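Local coordinates for GCN5-related N-acetyltransferase (Kribbella flavida, PDB 4MY0), which probably transfers the acetyl group of acetyl-CoA to amino groups of its substrates, perhaps aminoglycosides, as GCN5-related N-acetyltransferases do, at residues V45-D50 with R67-Q72; E203-L208 with Y216-G221. All blocks are in the same frame, centred on the assembly; numbering follows the deposited sequence. Where two conformers were deposited one is given.

Contact 1: residues V45-D50 with R67-Q72; sequences VEFVHD and RIWDFQ
A single phenyl ring, that of Phe47, carries most of the helix side of this contact, and no hydrogen bond joins the two segments. Residues 45-49 end helix 34-49, and Asp50 is the first residue to leave it. Segment 67-72 belongs to strand 61-75 in the N-terminal GNAT acetyltransferase domain. The axis of residues 45-49 crosses that of residues 67-72 at 89°, and the two are 9.0 Å apart at the closest point.

The CG of Phe47 stands beside its backbone N, anti to the carbonyl carbon. This sends the ring out from the helix to the strand. Its tip meets the indole of Trp69 in a T-shaped (edge-to-face) stack. CZ sits over the centre of the indole, and the planes stand at 81°. Over the opposite face of the indole, offset toward its rim, lies CZ of Phe71, so Trp69 is held between two phenyl rings. Trp190 also packs against Trp69 edge-to-face.

One face of the Phe47 ring receives the aliphatic part of Arg67. Arg67 CD lies 4.0 Å from the centroid of the Phe47 ring, only 3° off the normal, a CH-pi contact. CG of Arg67 takes the crowded position between N and the carbonyl carbon, and the chain bends at chi3. The guanidinium therefore passes beyond the ring centre, and its cation-pi attraction is weak at most.

Above the other face of Phe47, offset toward the rim, lies Glu46 OE1. Glu46 OE1 is 4.3 Å from Asp70 OD1. The like charges are probably balanced by Arg52, which forms salt bridges to both and to Asp50 and also donates from NE to Ile68 O. That carbonyl meets the edge of the Phe47 ring as well, with Ile68 O 3.2 Å from Phe47 CE1.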
loop_
_atom_site.group_PDB
_atom_site.type_symbol
_atom_site.label_atom_id
_atom_site.label_comp_id
_atom_site.label_asym_id
_atom_site.label_seq_id
_atom_site.Cartn_x
_atom_site.Cartn_y
_atom_site.Cartn_z
ATOM N N VAL C 45 -27.064 -24.899 -18.488
ATOM C CA VAL C 45 -28.024 -25.848 -19.071
ATOM C C VAL C 45 -29.450 -25.648 -18.528
ATOM O O VAL C 45 -30.417 -25.640 -19.300
ATOM C CB VAL C 45 -27.551 -27.308 -18.893
ATOM C CG1 VAL C 45 -28.670 -28.298 -19.200
ATOM C CG2 VAL C 45 -26.346 -27.583 -19.787
ATOM N N GLU C 46 -29.558 -25.469 -17.209
ATOM C CA GLU C 46 -30.817 -25.140 -16.544
ATOM C C GLU C 46 -31.490 -23.951 -17.241
ATOM O O GLU C 46 -32.668 -24.017 -17.600
ATOM C CB GLU C 46 -30.556 -24.844 -15.055
ATOM C CG GLU C 46 -31.566 -23.910 -14.360
ATOM C CD GLU C 46 -30.903 -22.825 -13.479
ATOM O OE1 GLU C 46 -31.615 -21.877 -13.055
ATOM O OE2 GLU C 46 -29.677 -22.919 -13.217
ATOM N N PHE C 47 -30.731 -22.878 -17.450
ATOM C CA PHE C 47 -31.247 -21.691 -18.124
ATOM C C PHE C 47 -31.703 -22.001 -19.551
ATOM O O PHE C 47 -32.748 -21.514 -19.996
ATOM C CB PHE C 47 -30.175 -20.602 -18.167
ATOM C CG PHE C 47 -29.920 -19.931 -16.836
ATOM C CD1 PHE C 47 -30.630 -18.793 -16.468
ATOM C CD2 PHE C 47 -28.949 -20.421 -15.969
ATOM C CE1 PHE C 47 -30.383 -18.157 -15.239
ATOM C CE2 PHE C 47 -28.701 -19.796 -14.744
ATOM C CZ PHE C 47 -29.417 -18.659 -14.382
ATOM N N VAL C 48 -30.909 -22.798 -20.265
ATOM C CA VAL C 48 -31.206 -23.160 -21.653
ATOM C C VAL C 48 -32.540 -23.900 -21.741
ATOM O O VAL C 48 -33.384 -23.604 -22.593
ATOM C CB VAL C 48 -30.070 -24.027 -22.259
ATOM C CG1 VAL C 48 -30.570 -24.892 -23.416
ATOM C CG2 VAL C 48 -28.902 -23.146 -22.701
ATOM N N HIS C 49 -32.735 -24.846 -20.834
ATOM C CA HIS C 49 -33.915 -25.689 -20.892
ATOM C C HIS C 49 -35.197 -24.983 -20.456
ATOM O O HIS C 49 -36.284 -25.413 -20.823
ATOM C CB HIS C 49 -33.686 -26.989 -20.117
ATOM C CG HIS C 49 -32.715 -27.912 -20.785
ATOM N ND1 HIS C 49 -32.569 -27.971 -22.156
ATOM C CD2 HIS C 49 -31.832 -28.802 -20.276
ATOM C CE1 HIS C 49 -31.644 -28.862 -22.461
ATOM N NE2 HIS C 49 -31.180 -29.380 -21.339
ATOM N N ASP C 50 -35.080 -23.891 -19.708
ATOM C CA ASP C 50 -36.278 -23.181 -19.263
ATOM C C ASP C 50 -36.560 -21.932 -20.110
ATOM O O ASP C 50 -37.432 -21.133 -19.772
ATOM C CB ASP C 50 -36.189 -22.831 -17.768
ATOM C CG ASP C 50 -37.560 -22.535 -17.141
ATOM O OD1 ASP C 50 -38.583 -23.083 -17.625
ATOM O OD2 ASP C 50 -37.610 -21.756 -16.157
ATOM N N ARG C 67 -28.600 -14.041 -19.662
ATOM C CA ARG C 67 -29.518 -15.007 -19.071
ATOM C C ARG C 67 -30.441 -14.374 -18.033
ATOM O O ARG C 67 -30.184 -13.274 -17.526
ATOM C CB ARG C 67 -28.770 -16.225 -18.509
ATOM C CG ARG C 67 -27.818 -15.919 -17.382
ATOM C CD ARG C 67 -26.776 -17.031 -17.202
ATOM N NE ARG C 67 -25.474 -16.456 -16.874
ATOM C CZ ARG C 67 -24.999 -16.315 -15.639
ATOM N NH1 ARG C 67 -23.808 -15.766 -15.460
ATOM N NH2 ARG C 67 -25.704 -16.721 -14.584
ATOM N N ILE C 68 -31.526 -15.078 -17.739
ATOM C CA ILE C 68 -32.555 -14.581 -16.846
ATOM C C ILE C 68 -32.736 -15.518 -15.654
ATOM O O ILE C 68 -33.171 -16.650 -15.829
ATOM C CB ILE C 68 -33.894 -14.502 -17.602
ATOM C CG1 ILE C 68 -33.744 -13.640 -18.851
ATOM C CG2 ILE C 68 -35.012 -13.947 -16.708
ATOM C CD1 ILE C 68 -34.992 -13.618 -19.698
ATOM N N TRP C 69 -32.416 -15.046 -14.448
ATOM C CA TRP C 69 -32.743 -15.802 -13.236
ATOM C C TRP C 69 -34.230 -15.695 -12.948
ATOM O O TRP C 69 -34.800 -14.593 -13.025
ATOM C CB TRP C 69 -31.991 -15.243 -12.023
ATOM C CG TRP C 69 -30.540 -15.587 -11.955
ATOM C CD1 TRP C 69 -29.491 -14.795 -12.326
ATOM C CD2 TRP C 69 -29.971 -16.801 -11.454
ATOM N NE1 TRP C 69 -28.306 -15.451 -12.103
ATOM C CE2 TRP C 69 -28.574 -16.684 -11.565
ATOM C CE3 TRP C 69 -30.511 -17.978 -10.927
ATOM C CZ2 TRP C 69 -27.706 -17.703 -11.165
ATOM C CZ3 TRP C 69 -29.654 -18.989 -10.537
ATOM C CH2 TRP C 69 -28.269 -18.846 -10.651
ATOM N N ASP C 70 -34.856 -16.819 -12.599
ATOM C CA ASP C 70 -36.257 -16.835 -12.181
ATOM C C ASP C 70 -36.356 -16.551 -10.681
ATOM O O ASP C 70 -36.554 -17.462 -9.874
ATOM C CB ASP C 70 -36.906 -18.187 -12.517
ATOM C CG ASP C 70 -36.095 -19.368 -12.005
ATOM O OD1 ASP C 70 -34.851 -19.244 -11.909
ATOM O OD2 ASP C 70 -36.706 -20.417 -11.694
ATOM N N PHE C 71 -36.199 -15.286 -10.303
ATOM C CA PHE C 71 -36.228 -14.912 -8.888
ATOM C C PHE C 71 -37.634 -14.556 -8.455
ATOM O O PHE C 71 -38.536 -14.452 -9.280
ATOM C CB PHE C 71 -35.393 -13.658 -8.651
ATOM C CG PHE C 71 -33.906 -13.869 -8.712
ATOM C CD1 PHE C 71 -33.312 -14.974 -8.119
ATOM C CD2 PHE C 71 -33.099 -12.923 -9.337
ATOM C CE1 PHE C 71 -31.926 -15.142 -8.162
ATOM C CE2 PHE C 71 -31.715 -13.076 -9.386
ATOM C CZ PHE C 71 -31.128 -14.196 -8.803
ATOM N N GLN C 72 -37.802 -14.352 -7.149
ATOM C CA GLN C 72 -38.864 -13.495 -6.642
ATOM C C GLN C 72 -38.138 -12.395 -5.887
ATOM O O GLN C 72 -36.961 -12.558 -5.530
ATOM C CB GLN C 72 -39.832 -14.252 -5.723
ATOM C CG GLN C 72 -40.418 -15.512 -6.352
ATOM C CD GLN C 72 -41.741 -15.906 -5.743
ATOM O OE1 GLN C 72 -42.736 -15.197 -5.892
ATOM N NE2 GLN C 72 -41.769 -17.043 -5.057
#

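Contact 2: residues E203-L208 with Y216-G221; sequences ENFAYL and YNWSDG
Phe205 and Tyr216 satisfy each other's backbone. Phe205 N donates to Tyr216 O at 2.7 Å, nearly along the C=O axis. Tyr216 N returns a bond to Phe205 O at 2.9 Å, but from above the carbonyl plane. Glu203 O lies beyond this pair and is bridged by a water, which donates to it and accepts from Trp218 N. The amides of Asn204 and Asn217 lie side by side. Asn217 ND2 gives Asn204 OD1 a weak bond at 3.2 Å, bent to 129°, and another weak one to Asp226. Asn204 ND2 is taken by Trp198 O.

The two segments belong to the antiparallel beta hairpin of strands 205-209 and 212-219, in the second GNAT domain. Phe205 and Tyr216 are a hydrogen-bonded pair, and their side chains share one face of the sheet. Phe205 CB sits over the centre of the Tyr216 ring, and the phenyl meets that ring edge-to-face at 87°. The far edge of Phe205 reaches the indole of Trp218. Tyr207 CE2 touches Tyr216 CE2. A second subunit supplies partners for two side chains: Trp218 NE1 donates to Ala26 O of that chain, and Tyr207 OH bonds its Arg27 NH2.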
loop_
_atom_site.group_PDB
_atom_site.type_symbol
_atom_site.label_atom_id
_atom_site.label_comp_id
_atom_site.label_asym_id
_atom_site.label_seq_id
_atom_site.Cartn_x
_atom_site.Cartn_y
_atom_site.Cartn_z
ATOM N N GLU C 203 -17.722 -25.023 1.741
ATOM C CA GLU C 203 -17.058 -23.756 2.048
ATOM C C GLU C 203 -17.975 -22.801 2.796
ATOM O O GLU C 203 -17.534 -21.775 3.325
ATOM C CB GLU C 203 -16.526 -23.111 0.770
ATOM C CG GLU C 203 -15.639 -24.074 -0.014
ATOM C CD GLU C 203 -15.044 -23.453 -1.256
ATOM O OE1 GLU C 203 -14.082 -24.039 -1.803
ATOM O OE2 GLU C 203 -15.546 -22.389 -1.686
ATOM N N ASN C 204 -19.254 -23.152 2.857
ATOM C CA ASN C 204 -20.215 -22.344 3.594
ATOM C C ASN C 204 -20.511 -22.964 4.944
ATOM O O ASN C 204 -20.729 -24.176 5.036
ATOM C CB ASN C 204 -21.491 -22.172 2.771
ATOM C CG ASN C 204 -21.250 -21.352 1.527
ATOM O OD1 ASN C 204 -20.408 -20.442 1.531
ATOM N ND2 ASN C 204 -21.953 -21.679 0.447
ATOM N N PHE C 205 -20.508 -22.136 5.987
ATOM C CA PHE C 205 -20.722 -22.627 7.342
ATOM C C PHE C 205 -22.084 -22.120 7.812
ATOM O O PHE C 205 -22.254 -20.921 8.034
ATOM C CB PHE C 205 -19.608 -22.135 8.281
ATOM C CG PHE C 205 -18.205 -22.325 7.734
ATOM C CD1 PHE C 205 -17.901 -23.391 6.884
ATOM C CD2 PHE C 205 -17.192 -21.433 8.075
ATOM C CE1 PHE C 205 -16.611 -23.558 6.368
ATOM C CE2 PHE C 205 -15.900 -21.594 7.575
ATOM C CZ PHE C 205 -15.610 -22.652 6.714
ATOM N N ALA C 206 -23.051 -23.028 7.934
ATOM C CA ALA C 206 -24.431 -22.660 8.265
ATOM C C ALA C 206 -24.819 -23.174 9.644
ATOM O O ALA C 206 -24.546 -24.319 9.968
ATOM C CB ALA C 206 -25.401 -23.213 7.210
ATOM N N TYR C 207 -25.463 -22.332 10.447
ATOM C CA TYR C 207 -25.939 -22.729 11.779
ATOM C C TYR C 207 -27.377 -22.311 11.960
ATOM O O TYR C 207 -27.792 -21.269 11.448
ATOM C CB TYR C 207 -25.045 -22.138 12.884
ATOM C CG TYR C 207 -23.653 -22.696 12.755
ATOM C CD1 TYR C 207 -23.334 -23.919 13.314
ATOM C CD2 TYR C 207 -22.689 -22.049 11.982
ATOM C CE1 TYR C 207 -22.082 -24.471 13.147
ATOM C CE2 TYR C 207 -21.425 -22.597 11.817
ATOM C CZ TYR C 207 -21.134 -23.811 12.405
ATOM O OH TYR C 207 -19.891 -24.383 12.262
ATOM N N LEU C 208 -28.134 -23.134 12.684
ATOM C CA LEU C 208 -29.569 -22.950 12.811
ATOM C C LEU C 208 -29.997 -22.964 14.272
ATOM O O LEU C 208 -29.625 -23.864 15.032
ATOM C CB LEU C 208 -30.296 -24.065 12.055
ATOM C CG LEU C 208 -31.814 -24.119 12.198
ATOM C CD1 LEU C 208 -32.432 -22.891 11.556
ATOM C CD2 LEU C 208 -32.363 -25.390 11.574
ATOM N N TYR C 216 -21.977 -18.265 6.946
ATOM C CA TYR C 216 -20.760 -17.486 6.753
ATOM C C TYR C 216 -19.634 -18.329 6.164
ATOM O O TYR C 216 -19.778 -19.546 5.987
ATOM C CB TYR C 216 -20.324 -16.788 8.048
ATOM C CG TYR C 216 -19.884 -17.706 9.169
ATOM C CD1 TYR C 216 -18.538 -17.860 9.479
ATOM C CD2 TYR C 216 -20.814 -18.391 9.936
ATOM C CE1 TYR C 216 -18.136 -18.680 10.507
ATOM C CE2 TYR C 216 -20.420 -19.220 10.968
ATOM C CZ TYR C 216 -19.082 -19.362 11.251
ATOM O OH TYR C 216 -18.698 -20.173 12.298
ATOM N N ASN C 217 -18.528 -17.671 5.825
ATOM C CA ASN C 217 -17.396 -18.354 5.196
ATOM C C ASN C 217 -16.120 -17.532 5.337
ATOM O O ASN C 217 -16.161 -16.387 5.804
ATOM C CB ASN C 217 -17.686 -18.625 3.714
ATOM C CG ASN C 217 -18.318 -17.431 3.016
ATOM O OD1 ASN C 217 -17.662 -16.418 2.774
ATOM N ND2 ASN C 217 -19.607 -17.544 2.696
ATOM N N TRP C 218 -14.989 -18.110 4.938
ATOM C CA TRP C 218 -13.721 -17.387 4.986
ATOM C C TRP C 218 -13.600 -16.409 3.840
ATOM O O TRP C 218 -13.961 -16.735 2.711
ATOM C CB TRP C 218 -12.554 -18.364 4.923
ATOM C CG TRP C 218 -12.415 -19.157 6.183
ATOM C CD1 TRP C 218 -12.834 -20.441 6.402
ATOM C CD2 TRP C 218 -11.831 -18.708 7.413
ATOM N NE1 TRP C 218 -12.534 -20.814 7.687
ATOM C CE2 TRP C 218 -11.913 -19.771 8.328
ATOM C CE3 TRP C 218 -11.222 -17.516 7.818
ATOM C CZ2 TRP C 218 -11.424 -19.674 9.632
ATOM C CZ3 TRP C 218 -10.739 -17.418 9.108
ATOM C CH2 TRP C 218 -10.851 -18.490 10.005
ATOM N N SER C 219 -13.060 -15.226 4.132
ATOM C CA SER C 219 -12.728 -14.248 3.093
ATOM C C SER C 219 -11.314 -13.688 3.356
ATOM O O SER C 219 -11.155 -12.749 4.131
ATOM C CB SER C 219 -13.772 -13.126 3.075
ATOM O OG SER C 219 -13.637 -12.301 1.934
ATOM N N ASP C 220 -10.300 -14.295 2.741
ATOM C CA ASP C 220 -8.900 -13.857 2.878
ATOM C C ASP C 220 -8.444 -13.622 4.310
ATOM O O ASP C 220 -7.962 -12.535 4.631
ATOM C CB ASP C 220 -8.647 -12.562 2.105
ATOM C CG ASP C 220 -8.958 -12.690 0.637
ATOM O OD1 ASP C 220 -8.220 -13.414 -0.071
ATOM O OD2 ASP C 220 -9.931 -12.042 0.194
ATOM N N GLY C 221 -8.604 -14.614 5.167
ATOM C CA GLY C 221 -8.153 -14.477 6.541
ATOM C C GLY C 221 -9.207 -13.891 7.461
ATOM O O GLY C 221 -9.111 -14.026 8.685
HETATM O O HOH W 1 -15.067 -20.682 3.666
#

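In the fold
Contact 1 and contact 2 lie in the two GNAT domains of one chain, in series along the sequence. Their centres are 27 Å apart and their nearest atoms about 13 Å apart, so they do not touch. Each lies near a coenzyme A-type ligand. In contact 1, the side chain of Arg67 is about 10 Å from the one (AC8) in the N-terminal pocket and about 8 Å from that of Val88, an acetyl-CoA-binding residue. In contact 2, the side chain of Trp218 is about 7 Å from an acetyl-CoA lined by Arg151, Ser248 and Ile249, not an established catalytic site. No other protein chain touches contact 1, while contact 2 meets a second subunit at an assembly interface.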